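Local coordinates for putative branched-chain amino acid ABC transporter, periplasmic branched-chain amino acid-binding protein (Pseudomonas protegens Pf-5, PDB 4RU0), which probably captures branched-chain amino acids or similar small solutes in the periplasm and hands them to an ABC transporter for uptake, at residues 155-160 against 190-195; 299-304 against 320-325; 92-97 against 107-112. All coordinates share one frame; numbering follows the deposited sequence.

Contact 1: residues 155-160 against 190-195; sequences LTFYSE and SAYGRE. With P3G (3,6,9,12,15-pentaoxaheptadecane), chain C.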
loop_
_atom_site.group_PDB
_atom_site.type_symbol
_atom_site.label_atom_id
_atom_site.label_comp_id
_atom_site.label_asym_id
_atom_site.label_seq_id
_atom_site.Cartn_x
_atom_site.Cartn_y
_atom_site.Cartn_z
ATOM N N LEU A 155 -5.089 1.271 -2.287
ATOM C CA LEU A 155 -5.058 2.660 -1.925
ATOM C C LEU A 155 -4.071 3.476 -2.714
ATOM O O LEU A 155 -2.897 3.259 -2.622
ATOM C CB LEU A 155 -4.771 2.787 -0.429
ATOM C CG LEU A 155 -5.041 4.151 0.182
ATOM C CD1 LEU A 155 -6.509 4.485 0.103
ATOM C CD2 LEU A 155 -4.559 4.204 1.602
ATOM N N THR A 156 -4.551 4.463 -3.434
ATOM C CA THR A 156 -3.679 5.459 -4.018
ATOM C C THR A 156 -3.574 6.654 -3.095
ATOM O O THR A 156 -4.433 6.886 -2.280
ATOM C CB THR A 156 -4.162 5.939 -5.382
ATOM O OG1 THR A 156 -5.396 6.631 -5.240
ATOM C CG2 THR A 156 -4.337 4.776 -6.318
ATOM N N PHE A 157 -2.512 7.415 -3.245
ATOM C CA PHE A 157 -2.329 8.626 -2.455
ATOM C C PHE A 157 -3.464 9.630 -2.650
ATOM O O PHE A 157 -3.758 10.420 -1.749
ATOM C CB PHE A 157 -0.986 9.267 -2.793
ATOM C CG PHE A 157 0.194 8.415 -2.427
ATOM C CD1 PHE A 157 0.294 7.855 -1.159
ATOM C CD2 PHE A 157 1.192 8.148 -3.356
ATOM C CE1 PHE A 157 1.381 7.057 -0.817
ATOM C CE2 PHE A 157 2.280 7.347 -3.024
ATOM C CZ PHE A 157 2.374 6.803 -1.751
ATOM N N TYR A 158 -4.119 9.598 -3.807
ATOM C CA TYR A 158 -5.278 10.465 -4.016
ATOM C C TYR A 158 -6.409 10.053 -3.082
ATOM O O TYR A 158 -6.975 10.888 -2.379
ATOM C CB TYR A 158 -5.754 10.431 -5.471
ATOM C CG TYR A 158 -4.997 11.364 -6.388
ATOM C CD1 TYR A 158 -3.679 11.713 -6.126
ATOM C CD2 TYR A 158 -5.602 11.902 -7.519
ATOM C CE1 TYR A 158 -2.982 12.563 -6.968
ATOM C CE2 TYR A 158 -4.913 12.756 -8.367
ATOM C CZ TYR A 158 -3.602 13.085 -8.083
ATOM O OH TYR A 158 -2.900 13.933 -8.914
ATOM N N SER A 159 -6.734 8.762 -3.071
ATOM C CA SER A 159 -7.756 8.250 -2.163
ATOM C C SER A 159 -7.365 8.455 -0.704
ATOM O O SER A 159 -8.216 8.721 0.134
ATOM C CB SER A 159 -8.012 6.765 -2.419
ATOM O OG SER A 159 -8.535 6.551 -3.713
ATOM N N GLU A 160 -6.075 8.318 -0.410
ATOM C CA GLU A 160 -5.590 8.470 0.955
ATOM C C GLU A 160 -5.907 9.867 1.471
ATOM O O GLU A 160 -6.335 10.029 2.614
ATOM C CB GLU A 160 -4.089 8.212 1.049
ATOM C CG GLU A 160 -3.598 8.115 2.488
ATOM C CD GLU A 160 -2.085 8.154 2.596
ATOM O OE1 GLU A 160 -1.431 8.729 1.695
ATOM O OE2 GLU A 160 -1.549 7.613 3.586
ATOM N N SER A 190 9.291 15.317 -2.657
ATOM C CA SER A 190 9.530 14.276 -3.652
ATOM C C SER A 190 8.209 13.995 -4.354
ATOM O O SER A 190 7.180 14.544 -3.962
ATOM C CB SER A 190 10.083 13.007 -3.004
ATOM O OG SER A 190 9.166 12.481 -2.055
ATOM N N ALA A 191 8.230 13.159 -5.390
ATOM C CA ALA A 191 7.003 12.801 -6.094
ATOM C C ALA A 191 6.015 12.199 -5.107
ATOM O O ALA A 191 4.819 12.494 -5.154
ATOM C CB ALA A 191 7.284 11.827 -7.227
ATOM N N TYR A 192 6.533 11.368 -4.209
ATOM C CA TYR A 192 5.733 10.784 -3.136
ATOM C C TYR A 192 5.044 11.845 -2.281
ATOM O O TYR A 192 3.878 11.692 -1.935
ATOM C CB TYR A 192 6.608 9.887 -2.254
ATOM C CG TYR A 192 6.116 9.740 -0.833
ATOM C CD1 TYR A 192 5.057 8.893 -0.525
ATOM C CD2 TYR A 192 6.723 10.433 0.202
ATOM C CE1 TYR A 192 4.614 8.752 0.778
ATOM C CE2 TYR A 192 6.293 10.298 1.503
ATOM C CZ TYR A 192 5.237 9.459 1.787
ATOM O OH TYR A 192 4.811 9.334 3.086
ATOM N N GLY A 193 5.764 12.909 -1.940
ATOM C CA GLY A 193 5.222 13.926 -1.054
ATOM C C GLY A 193 4.306 14.912 -1.761
ATOM O O GLY A 193 3.372 15.449 -1.165
ATOM N N ARG A 194 4.572 15.142 -3.042
ATOM C CA ARG A 194 3.803 16.095 -3.829
ATOM C C ARG A 194 2.499 15.507 -4.386
ATOM O O ARG A 194 1.655 16.253 -4.888
ATOM C CB ARG A 194 4.661 16.635 -4.979
ATOM C CG ARG A 194 5.868 17.466 -4.549
ATOM C CD ARG A 194 6.697 17.860 -5.769
ATOM N NE ARG A 194 7.970 18.477 -5.405
ATOM C CZ ARG A 194 8.680 19.264 -6.214
ATOM N NH1 ARG A 194 8.239 19.543 -7.436
ATOM N NH2 ARG A 194 9.828 19.781 -5.795
ATOM N N GLU A 195 2.331 14.186 -4.291
ATOM C CA GLU A 195 1.181 13.514 -4.902
ATOM C C GLU A 195 -0.146 14.013 -4.360
ATOM O O GLU A 195 -1.130 14.050 -5.090
ATOM C CB GLU A 195 1.250 11.988 -4.706
ATOM C CG GLU A 195 1.893 11.222 -5.853
ATOM C CD GLU A 195 1.303 11.571 -7.216
ATOM O OE1 GLU A 195 0.176 11.128 -7.528
ATOM O OE2 GLU A 195 1.979 12.288 -7.983
HETATM O O3 P3G C . 8.190 -2.198 0.820
HETATM C C7 P3G C . 7.371 -1.618 -0.179
HETATM C C8 P3G C . 8.181 -0.593 -0.950
HETATM O O4 P3G C . 7.291 0.370 -1.497
HETATM C C9 P3G C . 7.838 1.676 -1.449
HETATM C C10 P3G C . 6.749 2.615 -0.983
HETATM O O5 P3G C . 6.963 3.894 -1.553
HETATM C C11 P3G C . 6.914 4.913 -0.575
HETATM C C12 P3G C . 7.455 6.198 -1.171
HETATM O O6 P3G C . 8.448 6.732 -0.316
HETATM C C13 P3G C . 9.219 7.723 -0.954
HETATM C C14 P3G C . 10.529 7.117 -1.387
HETATM O O7 P3G C . 11.154 7.975 -2.329
HETATM O O HOH W 1 -1.123 15.986 -6.939
#

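Contact 2: residues 299-304 against 320-325; sequences EIHKRL and KNFGSV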
loop_
_atom_site.group_PDB
_atom_site.type_symbol
_atom_site.label_atom_id
_atom_site.label_comp_id
_atom_site.label_asym_id
_atom_site.label_seq_id
_atom_site.Cartn_x
_atom_site.Cartn_y
_atom_site.Cartn_z
ATOM N N GLU A 299 -8.080 -13.537 12.367
ATOM C CA GLU A 299 -8.381 -14.945 12.137
ATOM C C GLU A 299 -7.273 -15.654 11.364
ATOM O O GLU A 299 -6.821 -16.729 11.766
ATOM C CB GLU A 299 -9.706 -15.103 11.392
ATOM C CG GLU A 299 -10.089 -16.561 11.165
ATOM C CD GLU A 299 -11.424 -16.725 10.471
ATOM O OE1 GLU A 299 -11.952 -15.723 9.939
ATOM O OE2 GLU A 299 -11.948 -17.862 10.462
ATOM N N ILE A 300 -6.839 -15.043 10.262
ATOM C CA ILE A 300 -5.804 -15.627 9.411
ATOM C C ILE A 300 -4.501 -15.826 10.188
ATOM O O ILE A 300 -3.806 -16.824 9.994
ATOM C CB ILE A 300 -5.538 -14.750 8.152
ATOM C CG1 ILE A 300 -4.470 -15.383 7.253
ATOM C CG2 ILE A 300 -5.139 -13.332 8.538
ATOM C CD1 ILE A 300 -4.889 -16.705 6.635
ATOM N N HIS A 301 -4.194 -14.891 11.085
ATOM C CA HIS A 301 -2.966 -14.937 11.874
ATOM C C HIS A 301 -2.890 -16.173 12.761
ATOM O O HIS A 301 -1.809 -16.721 12.987
ATOM C CB HIS A 301 -2.842 -13.684 12.739
ATOM C CG HIS A 301 -2.391 -12.472 11.986
ATOM N ND1 HIS A 301 -1.083 -12.039 11.992
ATOM C CD2 HIS A 301 -3.074 -11.599 11.210
ATOM C CE1 HIS A 301 -0.977 -10.952 11.250
ATOM N NE2 HIS A 301 -2.172 -10.663 10.763
ATOM N N LYS A 302 -4.039 -16.606 13.268
ATOM C CA LYS A 302 -4.070 -17.757 14.156
ATOM C C LYS A 302 -3.930 -19.059 13.375
ATOM O O LYS A 302 -3.361 -20.026 13.878
ATOM C CB LYS A 302 -5.350 -17.751 14.988
ATOM C CG LYS A 302 -5.305 -16.743 16.128
ATOM C CD LYS A 302 -6.660 -16.560 16.783
ATOM C CE LYS A 302 -6.530 -15.812 18.101
ATOM N NZ LYS A 302 -5.800 -14.521 17.954
ATOM N N ARG A 303 -4.437 -19.081 12.145
ATOM C CA ARG A 303 -4.223 -20.226 11.260
ATOM C C ARG A 303 -2.740 -20.369 10.950
ATOM O O ARG A 303 -2.217 -21.479 10.859
ATOM C CB ARG A 303 -5.011 -20.082 9.959
ATOM C CG ARG A 303 -6.493 -19.857 10.133
ATOM C CD ARG A 303 -7.189 -19.809 8.784
ATOM N NE ARG A 303 -8.564 -19.337 8.896
ATOM C CZ ARG A 303 -9.387 -19.180 7.864
ATOM N NH1 ARG A 303 -8.976 -19.458 6.636
ATOM N NH2 ARG A 303 -10.624 -18.744 8.061
ATOM N N LEU A 304 -2.073 -19.232 10.780
ATOM C CA LEU A 304 -0.641 -19.206 10.514
ATOM C C LEU A 304 0.125 -19.821 11.677
ATOM O O LEU A 304 0.996 -20.669 11.481
ATOM C CB LEU A 304 -0.161 -17.772 10.259
ATOM C CG LEU A 304 -0.020 -17.294 8.808
ATOM C CD1 LEU A 304 -1.320 -17.461 8.029
ATOM C CD2 LEU A 304 0.453 -15.844 8.770
ATOM N N LYS A 320 8.977 -12.420 17.146
ATOM C CA LYS A 320 8.506 -11.212 17.818
ATOM C C LYS A 320 7.871 -10.219 16.841
ATOM O O LYS A 320 7.042 -9.400 17.234
ATOM C CB LYS A 320 9.651 -10.548 18.575
ATOM N N ASN A 321 8.237 -10.272 15.572
ATOM C CA ASN A 321 7.452 -9.546 14.607
ATOM C C ASN A 321 6.592 -10.565 13.926
ATOM O O ASN A 321 7.059 -11.222 13.041
ATOM C CB ASN A 321 8.337 -8.875 13.569
ATOM C CG ASN A 321 9.117 -7.708 14.119
ATOM O OD1 ASN A 321 8.746 -7.112 15.109
ATOM N ND2 ASN A 321 10.195 -7.366 13.458
ATOM N N PHE A 322 5.351 -10.731 14.343
ATOM C CA PHE A 322 4.453 -11.617 13.632
ATOM C C PHE A 322 3.136 -10.935 13.313
ATOM O O PHE A 322 2.328 -11.419 12.538
ATOM C CB PHE A 322 4.258 -12.934 14.386
ATOM C CG PHE A 322 3.088 -13.728 13.908
ATOM C CD1 PHE A 322 1.982 -13.894 14.702
ATOM C CD2 PHE A 322 3.085 -14.281 12.658
ATOM C CE1 PHE A 322 0.894 -14.608 14.262
ATOM C CE2 PHE A 322 2.003 -14.997 12.209
ATOM C CZ PHE A 322 0.904 -15.165 13.012
ATOM N N GLY A 323 2.903 -9.814 13.947
ATOM C CA GLY A 323 1.759 -8.999 13.603
ATOM C C GLY A 323 2.221 -7.632 13.185
ATOM O O GLY A 323 1.433 -6.724 13.094
ATOM N N SER A 324 3.512 -7.489 12.938
ATOM C CA SER A 324 4.070 -6.191 12.625
ATOM C C SER A 324 3.491 -5.721 11.326
ATOM O O SER A 324 3.128 -6.519 10.493
ATOM C CB SER A 324 5.593 -6.231 12.563
ATOM O OG SER A 324 6.073 -6.574 11.281
ATOM N N VAL A 325 3.392 -4.413 11.161
ATOM C CA VAL A 325 2.711 -3.837 10.010
ATOM C C VAL A 325 3.398 -4.305 8.724
ATOM O O VAL A 325 2.769 -4.545 7.722
ATOM C CB VAL A 325 2.575 -2.298 10.144
ATOM C CG1 VAL A 325 2.091 -1.616 8.881
ATOM C CG2 VAL A 325 1.703 -1.937 11.322
#

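Contact 3: residues 92-97 against 107-112; sequences ECYERF and AVYQPN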
loop_
_atom_site.group_PDB
_atom_site.type_symbol
_atom_site.label_atom_id
_atom_site.label_comp_id
_atom_site.label_asym_id
_atom_site.label_seq_id
_atom_site.Cartn_x
_atom_site.Cartn_y
_atom_site.Cartn_z
ATOM N N GLU A 92 16.508 -6.012 -13.415
ATOM C CA GLU A 92 17.134 -7.287 -13.751
ATOM C C GLU A 92 16.337 -8.473 -13.214
ATOM O O GLU A 92 16.280 -9.526 -13.847
ATOM C CB GLU A 92 18.562 -7.349 -13.216
ATOM C CG GLU A 92 19.509 -6.365 -13.876
ATOM C CD GLU A 92 20.883 -6.374 -13.235
ATOM O OE1 GLU A 92 21.114 -7.224 -12.342
ATOM O OE2 GLU A 92 21.725 -5.531 -13.621
ATOM N N CYS A 93 15.733 -8.302 -12.044
ATOM C CA CYS A 93 14.918 -9.356 -11.452
ATOM C C CYS A 93 13.684 -9.612 -12.300
ATOM O O CYS A 93 13.343 -10.759 -12.579
ATOM C CB CYS A 93 14.519 -8.997 -10.016
ATOM S SG CYS A 93 15.829 -9.333 -8.815
ATOM N N TYR A 94 13.034 -8.534 -12.723
ATOM C CA TYR A 94 11.860 -8.626 -13.575
ATOM C C TYR A 94 12.186 -9.359 -14.870
ATOM O O TYR A 94 11.422 -10.215 -15.311
ATOM C CB TYR A 94 11.304 -7.237 -13.879
ATOM C CG TYR A 94 10.298 -7.212 -15.010
ATOM C CD1 TYR A 94 10.705 -7.006 -16.326
ATOM C CD2 TYR A 94 8.940 -7.393 -14.763
ATOM C CE1 TYR A 94 9.794 -6.987 -17.358
ATOM C CE2 TYR A 94 8.019 -7.367 -15.793
ATOM C CZ TYR A 94 8.455 -7.163 -17.088
ATOM O OH TYR A 94 7.552 -7.135 -18.118
ATOM N N GLU A 95 13.318 -9.016 -15.479
ATOM C CA GLU A 95 13.719 -9.634 -16.739
ATOM C C GLU A 95 14.072 -11.100 -16.543
ATOM O O GLU A 95 13.891 -11.912 -17.448
ATOM C CB GLU A 95 14.901 -8.887 -17.361
ATOM C CG GLU A 95 14.552 -7.493 -17.852
ATOM C CD GLU A 95 13.632 -7.506 -19.066
ATOM O OE1 GLU A 95 13.703 -8.461 -19.869
ATOM O OE2 GLU A 95 12.837 -6.559 -19.220
ATOM N N ARG A 96 14.584 -11.437 -15.364
ATOM C CA ARG A 96 14.891 -12.826 -15.061
ATOM C C ARG A 96 13.605 -13.639 -14.890
ATOM O O ARG A 96 13.531 -14.794 -15.301
ATOM C CB ARG A 96 15.758 -12.922 -13.807
ATOM C CG ARG A 96 15.669 -14.262 -13.076
ATOM C CD ARG A 96 17.005 -14.695 -12.482
ATOM N NE ARG A 96 17.616 -13.678 -11.630
ATOM C CZ ARG A 96 18.570 -12.839 -12.035
ATOM N NH1 ARG A 96 19.022 -12.890 -13.285
ATOM N NH2 ARG A 96 19.072 -11.940 -11.191
ATOM N N PHE A 97 12.585 -13.008 -14.317
ATOM C CA PHE A 97 11.360 -13.700 -13.941
ATOM C C PHE A 97 10.248 -13.657 -14.986
ATOM O O PHE A 97 9.386 -14.536 -15.000
ATOM C CB PHE A 97 10.821 -13.119 -12.630
ATOM C CG PHE A 97 11.533 -13.613 -11.406
ATOM C CD1 PHE A 97 12.284 -14.778 -11.448
ATOM C CD2 PHE A 97 11.443 -12.916 -10.210
ATOM C CE1 PHE A 97 12.937 -15.241 -10.320
ATOM C CE2 PHE A 97 12.091 -13.373 -9.073
ATOM C CZ PHE A 97 12.840 -14.537 -9.131
ATOM N N ALA A 107 1.712 -14.896 -13.442
ATOM C CA ALA A 107 0.376 -14.337 -13.588
ATOM C C ALA A 107 0.369 -12.850 -13.242
ATOM O O ALA A 107 -0.207 -12.038 -13.962
ATOM C CB ALA A 107 -0.612 -15.088 -12.714
ATOM N N VAL A 108 1.015 -12.510 -12.130
ATOM C CA VAL A 108 1.100 -11.136 -11.654
ATOM C C VAL A 108 2.497 -10.875 -11.112
ATOM O O VAL A 108 3.184 -11.801 -10.675
ATOM C CB VAL A 108 0.065 -10.838 -10.548
ATOM C CG1 VAL A 108 -1.347 -10.800 -11.122
ATOM C CG2 VAL A 108 0.170 -11.873 -9.451
ATOM N N TYR A 109 2.922 -9.616 -11.153
ATOM C CA TYR A 109 4.256 -9.266 -10.689
ATOM C C TYR A 109 4.252 -8.089 -9.707
ATOM O O TYR A 109 3.652 -7.042 -9.967
ATOM C CB TYR A 109 5.163 -8.950 -11.879
ATOM C CG TYR A 109 6.613 -8.816 -11.484
ATOM C CD1 TYR A 109 7.442 -9.929 -11.437
ATOM C CD2 TYR A 109 7.151 -7.580 -11.137
ATOM C CE1 TYR A 109 8.770 -9.816 -11.062
ATOM C CE2 TYR A 109 8.476 -7.458 -10.763
ATOM C CZ TYR A 109 9.281 -8.578 -10.728
ATOM O OH TYR A 109 10.601 -8.465 -10.355
ATOM N N GLN A 110 4.939 -8.271 -8.582
ATOM C CA GLN A 110 5.042 -7.240 -7.546
ATOM C C GLN A 110 6.492 -6.841 -7.323
ATOM O O GLN A 110 7.234 -7.547 -6.644
ATOM C CB GLN A 110 4.433 -7.730 -6.233
ATOM C CG GLN A 110 2.942 -7.980 -6.300
ATOM C CD GLN A 110 2.514 -9.196 -5.499
ATOM O OE1 GLN A 110 3.154 -10.246 -5.557
ATOM N NE2 GLN A 110 1.428 -9.060 -4.748
ATOM N N PRO A 111 6.905 -5.707 -7.903
ATOM C CA PRO A 111 8.304 -5.269 -7.810
ATOM C C PRO A 111 8.748 -4.933 -6.384
ATOM O O PRO A 111 9.943 -4.985 -6.107
ATOM C CB PRO A 111 8.345 -4.021 -8.706
ATOM C CG PRO A 111 6.935 -3.590 -8.853
ATOM C CD PRO A 111 6.104 -4.830 -8.771
ATOM N N ASN A 112 7.805 -4.614 -5.502
ATOM C CA ASN A 112 8.123 -4.255 -4.119
ATOM C C ASN A 112 9.163 -3.138 -4.046
ATOM O O ASN A 112 10.195 -3.276 -3.390
ATOM C CB ASN A 112 8.617 -5.478 -3.344
ATOM C CG ASN A 112 7.582 -6.590 -3.280
ATOM O OD1 ASN A 112 6.395 -6.336 -3.088
ATOM N ND2 ASN A 112 8.029 -7.832 -3.448
#

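Contact 1: residues 155-160 against 190-195
The opening turn of helix 157-172 packs against segment 190-195 at Y192 and E195, the CA atoms of F157 and E195 coming within 6.5 Å of each other. F157 serves both ends of the contact. Near its root, F157 CB lies 4.0 Å from E195 CB, and the CD2 side of the ring also rests on the glutamate CG. Farther out the ring reaches Y192, which turns its own edge to the phenylalanine face in an offset edge-to-face pair with planes at 76°; F157 CZ and Y192 CD1 are 3.6 Å apart. Y158 runs across the E195 side chain, its ring plane only 11° from that of the carboxylate, and Y158 CE1 stands 3.0 Å from E195 O. Water 1 donates to E195 O at 2.7 Å and makes a weak bond with Y158 OH, which is also hydrogen-bonded to K428 NZ, while E195 OE1 is held by T139. With CG anti to the backbone N (chi1 154°), Y192 brings its edge to F157 and one face to the bound pentaoxaheptadecane, P3G O6 standing 3.8 Å above the Y192 plane. The Y192 hydroxyl bonds T242 O, and R241 makes a cation-pi contact with the ring. F157 lies behind Y192, consistent with a second-shell position to the ligand pocket that Y192 forms with Y41, W243 and W269 in this periplasmic binding protein.

Contact 2: residues 299-304 against 320-325
F322 and H301 form a T-shaped aromatic pair that closes the loop between helices 299-309 and 325-348 back onto the first of them, a helix-loop-helix element of this periplasmic binding protein fold. F322 gives up the most surface, H301 somewhat less and L304 a smaller share. The two rings have centroids 5.3 Å apart and planes at 76°, with the edge of the imidazole directed at the phenylalanine face. H301 ND1 sits 3.8 Å above the F322 plane, displaced toward the rim, and the two side chains run antiparallel to one another. F322 holds CG anti to its own N (chi1 165°), which carries the ring from the loop across to the helix surface. There its edge meets L304, whose CD2 is 3.9 Å from F322 CE2 and whose CB touches the same end of the ring. On the loop side, G323 CA comes to 4.1 Å from H301 CE1. Y327 makes another edge-to-face pair with F322, and K305 and L309 of helix 299-309 also touch it. S324 is the N-cap of helix 325-348, its OG bonded to Y327 N. An alanine at F322 is likely to open a gap between loop and helix, leaving the H301 edge with no phenyl face to meet and removing the ring edge that L304 CD2 rests on. Backbone oxygens approach both rings within their planes: F322 O lies at the imidazole edge, 3.5 Å from H301 ND1, while H301 O faces the phenylalanine edge, 3.1 Å from F322 CZ.

Contact 3: residues 92-97 against 107-112
Y109 presents a ring face to Y94 and a ring edge to F97, both on helix 87-97. Over the centre of that face stands Y94 CD2, 3.9 Å above the Y109 plane; the two rings are nearly perpendicular, at 89°, with centroids 5.4 Å apart, a T-shaped pair in which Y94 supplies the edge. F97 meets Y109 differently, edge against edge, with F97 CD2 4.2 Å from Y109 CE1 and the side chains crossing at about a right angle. The carboxylate oxygen E95 OE2 also lies in the Y94 plane, at its edge. Y94 and F97 are three residues apart on the helix, and Y109 meets both, one over its face and one at its edge. Having CG anti to the backbone N (chi1 -170°), Y109 extends straight toward the helix until its hydroxyl ends over the backbone at C93 and Y94. Here Y109 OH is 3.8 Å from Y94 CB and 3.4 Å from Y94 N, but the angle at the amide is too poor for a hydrogen bond. The contact joins helix 87-97 to the loop that follows it in the alpha/beta periplasmic binding protein fold. P37 and I129 also pack on Y109, while its backbone is hydrogen-bonded to P130 and I132. F97 makes a further edge-to-face pair with F35, and C93, whose CB is 4.0 Å from Y109 OH, is tied by a disulfide to C81 in strand 76-82. Between the two segments the chemistry is thus aromatic and apolar, without a hydrogen bond, and the polar end of Y94 finds its partner outside them, in D127.

In the fold
All three contacts are buried, and each is built round an edge-to-face aromatic pair, yet their settings differ. Contact 1 lies nearest the middle of the chain, its centre about 11 Å from the chain centre against about 18 Å for the other two, and it alone includes a residue of the ligand pocket and a bridging water. Contacts 1 and 2 lie on opposite sides of the chain's centre. Contacts 2 and 3 each seat a loop on the helix that precedes it, whereas contact 1 joins two helical turns. Helix 325-348 relates contacts 2 and 3: it packs on H301 and L304 of contact 2, and its N333 makes weak bonds with Q110 and N112.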